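PDB 4IQD: carboxyvinyl-carboxyphosphonate phosphorylmutase from Bacillus anthracis, which belongs to the phosphoenolpyruvate phosphomutase family of TIM-barrel proteins and holds pyruvic acid at several sites, one of them shared by both subunits. Local coordinates for residues D38-A41 / A42-R46; A78-A81 / R82-R86; V111-E115 / A116-A120. All coordinates share one frame; numbering follows the deposited sequence.

Interaction 1: D38-A41 / A42-R46; sequences DAMA and ALVAR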
loop_
_atom_site.group_PDB
_atom_site.type_symbol
_atom_site.label_atom_id
_atom_site.label_comp_id
_atom_site.label_asym_id
_atom_site.label_seq_id
_atom_site.Cartn_x
_atom_site.Cartn_y
_atom_site.Cartn_z
ATOM N N ASP A 38 -1.033 4.825 1.879
ATOM C CA ASP A 38 0.196 4.154 2.287
ATOM C C ASP A 38 1.351 5.136 2.497
ATOM O O ASP A 38 1.220 6.328 2.217
ATOM C CB ASP A 38 0.574 3.050 1.291
ATOM C CG ASP A 38 1.139 3.589 -0.017
ATOM O OD1 ASP A 38 1.068 4.809 -0.268
ATOM O OD2 ASP A 38 1.650 2.775 -0.813
ATOM N N ALA A 39 2.482 4.625 2.972
ATOM C CA ALA A 39 3.608 5.482 3.321
ATOM C C ALA A 39 4.246 6.171 2.116
ATOM O O ALA A 39 4.745 7.285 2.238
ATOM C CB ALA A 39 4.647 4.707 4.112
HETATM N N MSE A 40 4.233 5.522 0.955
HETATM C CA MSE A 40 4.799 6.150 -0.238
HETATM C C MSE A 40 3.975 7.355 -0.674
HETATM O O MSE A 40 4.529 8.406 -0.989
HETATM C CB MSE A 40 4.948 5.159 -1.394
HETATM C CG MSE A 40 5.513 5.788 -2.668
HETATM SE SE MSE A 40 7.259 6.627 -2.400
HETATM C CE MSE A 40 7.388 7.651 -4.039
ATOM N N ALA A 41 2.653 7.200 -0.688
ATOM C CA ALA A 41 1.763 8.311 -0.995
ATOM C C ALA A 41 1.953 9.433 0.021
ATOM O O ALA A 41 1.908 10.610 -0.325
ATOM C CB ALA A 41 0.311 7.846 -1.020
ATOM N N ALA A 42 2.179 9.053 1.275
ATOM C CA ALA A 42 2.413 10.017 2.341
ATOM C C ALA A 42 3.676 10.838 2.083
ATOM O O ALA A 42 3.696 12.049 2.294
ATOM C CB ALA A 42 2.510 9.300 3.677
ATOM N N LEU A 43 4.723 10.169 1.615
ATOM C CA LEU A 43 5.990 10.828 1.329
ATOM C C LEU A 43 5.892 11.782 0.144
ATOM O O LEU A 43 6.485 12.859 0.154
ATOM C CB LEU A 43 7.078 9.782 1.079
ATOM C CG LEU A 43 7.498 8.987 2.317
ATOM C CD1 LEU A 43 8.278 7.734 1.932
ATOM C CD2 LEU A 43 8.316 9.867 3.253
ATOM N N VAL A 44 5.147 11.383 -0.881
ATOM C CA VAL A 44 4.973 12.219 -2.063
ATOM C C VAL A 44 4.171 13.473 -1.739
ATOM O O VAL A 44 4.469 14.558 -2.236
ATOM C CB VAL A 44 4.267 11.462 -3.195
ATOM C CG1 VAL A 44 4.149 12.344 -4.419
ATOM C CG2 VAL A 44 5.025 10.207 -3.535
ATOM N N ALA A 45 3.154 13.316 -0.898
ATOM C CA ALA A 45 2.325 14.438 -0.488
ATOM C C ALA A 45 3.156 15.484 0.242
ATOM O O ALA A 45 3.083 16.671 -0.071
ATOM C CB ALA A 45 1.182 13.957 0.391
ATOM N N ARG A 46 3.944 15.025 1.211
ATOM C CA ARG A 46 4.827 15.893 1.980
ATOM C C ARG A 46 5.738 16.662 1.038
ATOM O O ARG A 46 5.814 17.887 1.093
ATOM C CB ARG A 46 5.662 15.060 2.959
ATOM C CG ARG A 46 6.486 15.867 3.964
ATOM C CD ARG A 46 7.947 16.015 3.546
ATOM N NE ARG A 46 8.646 14.734 3.451
ATOM C CZ ARG A 46 9.216 14.114 4.480
ATOM N NH1 ARG A 46 9.162 14.650 5.691
ATOM N NH2 ARG A 46 9.833 12.955 4.300
#
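The N-terminal capped turn of helix 39-48 joins Asp38 to Ala41 and Ala42 by both its side chain and its backbone. As N-cap, Asp38 turns its carboxylate back over the first turn, with chi1 at 74°, and OD1 accepts from Ala41 N at 2.9 Å. The donor meets OD1 on the syn side, 33° out of the carboxylate plane. Aspartate suits this place because its short side chain carries an acceptor to an N-H that has no carbonyl of an earlier helical turn to bond, and its negative charge would sit well at the positive end of the helix dipole. The Asp38 carbonyl opens the i to i+4 series, taking Ala42 N at 3.0 Å; Ala39, Met40 and Ala41 accept in the same way from Leu43, Val44 and Ala45. One turn apart, Met40 (selenomethionine) and Val44 supply the apolar side-chain contact. With CG anti to the backbone N (chi1 179°) and a bend at chi2, the Met40 chain swings its methyl CE to 3.5 Å from Val44 CG2, the side chains crossing at a slant. Small alanines suit the packed flanks: Ala42 rests on Leu84 of helix 74-88 and on Leu53 of strand 53-55. Leu43 packs against Ala87 of helix 74-88, Met40 reaches Thr283 of helix 277-283, and Ala41 meets Tyr254 of the second subunit.

Interaction 2: A78-A81 / R82-R86; sequences AERA and RDLVR. With PYR (pyruvic acid), chain F.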
loop_
_atom_site.group_PDB
_atom_site.type_symbol
_atom_site.label_atom_id
_atom_site.label_comp_id
_atom_site.label_asym_id
_atom_site.label_seq_id
_atom_site.Cartn_x
_atom_site.Cartn_y
_atom_site.Cartn_z
ATOM N N ALA A 78 -4.907 1.584 12.892
ATOM C CA ALA A 78 -3.919 2.260 13.723
ATOM C C ALA A 78 -2.487 1.959 13.275
ATOM O O ALA A 78 -1.583 2.769 13.476
ATOM C CB ALA A 78 -4.115 1.888 15.184
ATOM N N GLU A 79 -2.280 0.794 12.668
ATOM C CA GLU A 79 -0.955 0.427 12.172
ATOM C C GLU A 79 -0.607 1.127 10.863
ATOM O O GLU A 79 0.519 1.573 10.675
ATOM C CB GLU A 79 -0.830 -1.084 11.999
ATOM C CG GLU A 79 -0.174 -1.788 13.169
ATOM C CD GLU A 79 0.580 -3.033 12.746
ATOM O OE1 GLU A 79 1.614 -3.342 13.376
ATOM O OE2 GLU A 79 0.145 -3.698 11.782
ATOM N N ARG A 80 -1.566 1.212 9.950
ATOM C CA ARG A 80 -1.333 1.934 8.708
ATOM C C ARG A 80 -1.126 3.413 9.015
ATOM O O ARG A 80 -0.339 4.087 8.357
ATOM C CB ARG A 80 -2.494 1.734 7.732
ATOM C CG ARG A 80 -2.310 2.399 6.369
ATOM C CD ARG A 80 -1.053 1.926 5.639
ATOM N NE ARG A 80 -1.039 0.485 5.389
ATOM C CZ ARG A 80 -1.594 -0.102 4.333
ATOM N NH1 ARG A 80 -2.224 0.622 3.421
ATOM N NH2 ARG A 80 -1.526 -1.419 4.192
ATOM N N ALA A 81 -1.825 3.908 10.032
ATOM C CA ALA A 81 -1.675 5.295 10.454
ATOM C C ALA A 81 -0.286 5.515 11.029
ATOM O O ALA A 81 0.304 6.582 10.861
ATOM C CB ALA A 81 -2.739 5.659 11.476
ATOM N N ARG A 82 0.226 4.493 11.706
ATOM C CA ARG A 82 1.586 4.512 12.224
ATOM C C ARG A 82 2.533 4.754 11.068
ATOM O O ARG A 82 3.391 5.632 11.132
ATOM C CB ARG A 82 1.924 3.171 12.867
ATOM C CG ARG A 82 2.854 3.244 14.054
ATOM C CD ARG A 82 2.085 2.915 15.318
ATOM N NE ARG A 82 2.834 2.040 16.213
ATOM C CZ ARG A 82 3.509 2.461 17.277
ATOM N NH1 ARG A 82 3.528 3.751 17.583
ATOM N NH2 ARG A 82 4.161 1.593 18.037
ATOM N N ASP A 83 2.356 3.969 10.009
ATOM C CA ASP A 83 3.178 4.060 8.809
ATOM C C ASP A 83 3.251 5.485 8.295
ATOM O O ASP A 83 4.310 5.953 7.885
ATOM C CB ASP A 83 2.608 3.173 7.704
ATOM C CG ASP A 83 2.695 1.702 8.030
ATOM O OD1 ASP A 83 3.097 1.360 9.164
ATOM O OD2 ASP A 83 2.352 0.887 7.149
ATOM N N LEU A 84 2.115 6.169 8.325
ATOM C CA LEU A 84 2.029 7.524 7.807
ATOM C C LEU A 84 2.870 8.491 8.625
ATOM O O LEU A 84 3.711 9.194 8.080
ATOM C CB LEU A 84 0.574 7.990 7.739
ATOM C CG LEU A 84 -0.144 7.736 6.411
ATOM C CD1 LEU A 84 -0.143 6.264 6.040
ATOM C CD2 LEU A 84 -1.564 8.286 6.446
ATOM N N VAL A 85 2.648 8.515 9.934
ATOM C CA VAL A 85 3.399 9.402 10.812
ATOM C C VAL A 85 4.891 9.064 10.817
ATOM O O VAL A 85 5.732 9.953 10.682
ATOM C CB VAL A 85 2.856 9.360 12.253
ATOM C CG1 VAL A 85 3.620 10.339 13.136
ATOM C CG2 VAL A 85 1.371 9.679 12.268
ATOM N N ARG A 86 5.204 7.776 10.958
ATOM C CA ARG A 86 6.585 7.293 10.981
ATOM C C ARG A 86 7.361 7.768 9.767
ATOM O O ARG A 86 8.580 7.930 9.813
ATOM C CB ARG A 86 6.622 5.762 11.001
ATOM C CG ARG A 86 6.286 5.104 12.333
ATOM C CD ARG A 86 6.283 3.583 12.188
ATOM N NE ARG A 86 6.194 2.886 13.470
ATOM C CZ ARG A 86 6.286 1.567 13.612
ATOM N NH1 ARG A 86 6.199 1.016 14.816
ATOM N NH2 ARG A 86 6.469 0.793 12.552
HETATM C C PYR F . 0.542 -3.291 7.142
HETATM O O PYR F . 0.563 -4.284 7.997
HETATM O OXT PYR F . 0.553 -3.531 5.854
HETATM C CA PYR F . 0.502 -1.982 7.607
HETATM O O3 PYR F . -0.051 -1.043 6.883
HETATM C CB PYR F . 1.096 -1.647 8.942
#
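Arg80 and Asp83 carry the ionic part of this helical turn, a long salt bridge with Arg80 NE 3.8 Å from Asp83 OD2. Guanidinium and carboxylate planes lie 13° apart, but the acid approaches obliquely. Asp83 OD2 has a weak, long second partner in Lys64 of the second subunit.

Hydrogen bonds to the ligand come from the same arginine. Bends at chi2 and chi3 curl its chain so that the guanidinium edge meets pyruvic acid; NE donates almost straight to O3, though the modelled 2.4 Å is implausibly short. A weak bond joins Arg80 NH2 to pyruvic acid OXT (3.4 Å). Arginine suits the site, its several N-H groups serving a keto oxygen, a carboxylate and, through NH1, the carbonyl of His37. Arg80 NH2 of the second subunit also bonds the ligand. Asp83 OD2 lies 3.1 Å from pyruvic acid O3, and Glu79 sets OE2 3.6 Å from the ligand methyl CB.

Backbone i to i+4 bonds run through the turn, and Leu84 N also bonds weakly to Ala81 O.

Facing the strands, Ala81 lies on Leu55 of strand 53-55 and Val94 of strand 92-95, and Leu84 covers Val92; Val85 touches Lys117 in the loop after helix 103-115.

Interaction 3: V111-E115 / A116-A120; sequences VEMVE and AKVAA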
loop_
_atom_site.group_PDB
_atom_site.type_symbol
_atom_site.label_atom_id
_atom_site.label_comp_id
_atom_site.label_asym_id
_atom_site.label_seq_id
_atom_site.Cartn_x
_atom_site.Cartn_y
_atom_site.Cartn_z
ATOM N N VAL A 111 -6.994 5.428 22.271
ATOM C CA VAL A 111 -5.668 5.190 22.828
ATOM C C VAL A 111 -4.709 4.730 21.745
ATOM O O VAL A 111 -3.576 5.201 21.668
ATOM C CB VAL A 111 -5.695 4.121 23.927
ATOM C CG1 VAL A 111 -4.314 3.959 24.534
ATOM C CG2 VAL A 111 -6.702 4.487 24.993
ATOM N N GLU A 112 -5.172 3.805 20.912
ATOM C CA GLU A 112 -4.352 3.253 19.841
ATOM C C GLU A 112 -3.907 4.328 18.861
ATOM O O GLU A 112 -2.797 4.278 18.338
ATOM C CB GLU A 112 -5.108 2.157 19.093
ATOM C CG GLU A 112 -5.352 0.898 19.902
ATOM C CD GLU A 112 -6.180 -0.118 19.143
ATOM O OE1 GLU A 112 -7.006 0.301 18.306
ATOM O OE2 GLU A 112 -5.999 -1.332 19.376
HETATM N N MSE A 113 -4.776 5.301 18.611
HETATM C CA MSE A 113 -4.441 6.390 17.701
HETATM C C MSE A 113 -3.423 7.345 18.326
HETATM O O MSE A 113 -2.535 7.848 17.646
HETATM C CB MSE A 113 -5.702 7.142 17.267
HETATM C CG MSE A 113 -6.704 6.277 16.506
HETATM SE SE MSE A 113 -5.989 5.473 14.870
HETATM C CE MSE A 113 -7.295 4.052 14.629
ATOM N N VAL A 114 -3.552 7.588 19.625
ATOM C CA VAL A 114 -2.594 8.426 20.334
ATOM C C VAL A 114 -1.243 7.732 20.357
ATOM O O VAL A 114 -0.200 8.364 20.183
ATOM C CB VAL A 114 -3.060 8.729 21.770
ATOM C CG1 VAL A 114 -1.920 9.289 22.603
ATOM C CG2 VAL A 114 -4.239 9.694 21.751
ATOM N N GLU A 115 -1.271 6.419 20.552
ATOM C CA GLU A 115 -0.059 5.616 20.501
ATOM C C GLU A 115 0.608 5.715 19.136
ATOM O O GLU A 115 1.832 5.771 19.038
ATOM C CB GLU A 115 -0.364 4.160 20.836
ATOM C CG GLU A 115 -0.716 3.932 22.292
ATOM C CD GLU A 115 -0.821 2.465 22.635
ATOM O OE1 GLU A 115 -1.082 1.661 21.718
ATOM O OE2 GLU A 115 -0.636 2.114 23.818
ATOM N N ALA A 116 -0.202 5.759 18.083
ATOM C CA ALA A 116 0.321 5.878 16.726
ATOM C C ALA A 116 0.738 7.311 16.408
ATOM O O ALA A 116 1.189 7.599 15.300
ATOM C CB ALA A 116 -0.706 5.388 15.716
ATOM N N LYS A 117 0.586 8.194 17.393
ATOM C CA LYS A 117 0.871 9.622 17.250
ATOM C C LYS A 117 -0.049 10.279 16.228
ATOM O O LYS A 117 0.334 11.236 15.556
ATOM C CB LYS A 117 2.343 9.873 16.908
ATOM C CG LYS A 117 3.314 9.269 17.909
ATOM C CD LYS A 117 4.634 8.903 17.246
ATOM C CE LYS A 117 5.476 10.129 16.956
ATOM N NZ LYS A 117 6.107 10.670 18.194
ATOM N N VAL A 118 -1.263 9.755 16.113
ATOM C CA VAL A 118 -2.272 10.363 15.261
ATOM C C VAL A 118 -2.649 11.719 15.843
ATOM O O VAL A 118 -2.819 11.854 17.054
ATOM C CB VAL A 118 -3.522 9.471 15.153
ATOM C CG1 VAL A 118 -4.617 10.174 14.400
ATOM C CG2 VAL A 118 -3.173 8.160 14.471
ATOM N N ALA A 119 -2.760 12.723 14.979
ATOM C CA ALA A 119 -3.084 14.078 15.414
ATOM C C ALA A 119 -4.581 14.304 15.621
ATOM O O ALA A 119 -4.976 15.058 16.507
ATOM C CB ALA A 119 -2.530 15.093 14.431
ATOM N N ALA A 120 -5.406 13.653 14.803
ATOM C CA ALA A 120 -6.856 13.850 14.842
ATOM C C ALA A 120 -7.615 12.630 14.333
ATOM O O ALA A 120 -7.084 11.838 13.561
ATOM C CB ALA A 120 -7.243 15.074 14.030
#
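Met113, a selenomethionine in the model, and Val118 run alongside each other in the same direction where helix 103-115 ends in a Schellman motif. From Met113 CB the chain starts 3.8 Å from Val118 CB. CG, beside the backbone N (chi1 -62°), steps clear of the valine. The bend at chi2 brings SE back, to 3.9 Å from Val118 CG2, and the methyl CE turns from the loop to helix 74-88, where it lies 3.9 Å from Ala78 CB. A long, flexible unbranched chain suits this seam, and a beta-branched valine sets a broad apolar flank against it; such an apolar pair across the helix end commonly accompanies the motif.

Two backbone bonds make the turn. Val118 N donates to Met113 O at 2.8 Å, the 6→1 bond of the Schellman motif, and Lys117 N to Val114 O at 2.9 Å, its 5→2 bond. Lys117 pays for this with a positive phi (63°), tolerable in a residue unbranched at CB, while its amine bonds Ser12 O and Gln11 OE1. Ala116, still bonded to Glu112 O, is small enough to pack against Arg82 of helix 74-88.

On that same helix Val118 packs on Ala81, while Val114 faces Gln14 of helix 14-26. The chain then enters strand 120-124, where Ala120 bonds to Val94 of strand 92-95.

Helix 74-88 is central: interaction 2 lies on it, and interactions 1 and 3 pack against it from helix 39-48 and from the end of helix 103-115, without touching each other. The touching residues of interaction 1 are all buried; interaction 2 is mostly buried, with Glu79 exposed, and both reach the second subunit. Interaction 3, partly buried, stays within its own chain. Residues 38-46 begin a helix with an acidic cap and an apolar pair, residues 111-120 end one with backbone bonds and an apolar pair, and residues 78-86, in mid-helix, use charged side chains to meet a ligand. Arg82 NH1, 3.0 Å from Glu115 O, marks the close approach of interactions 2 and 3.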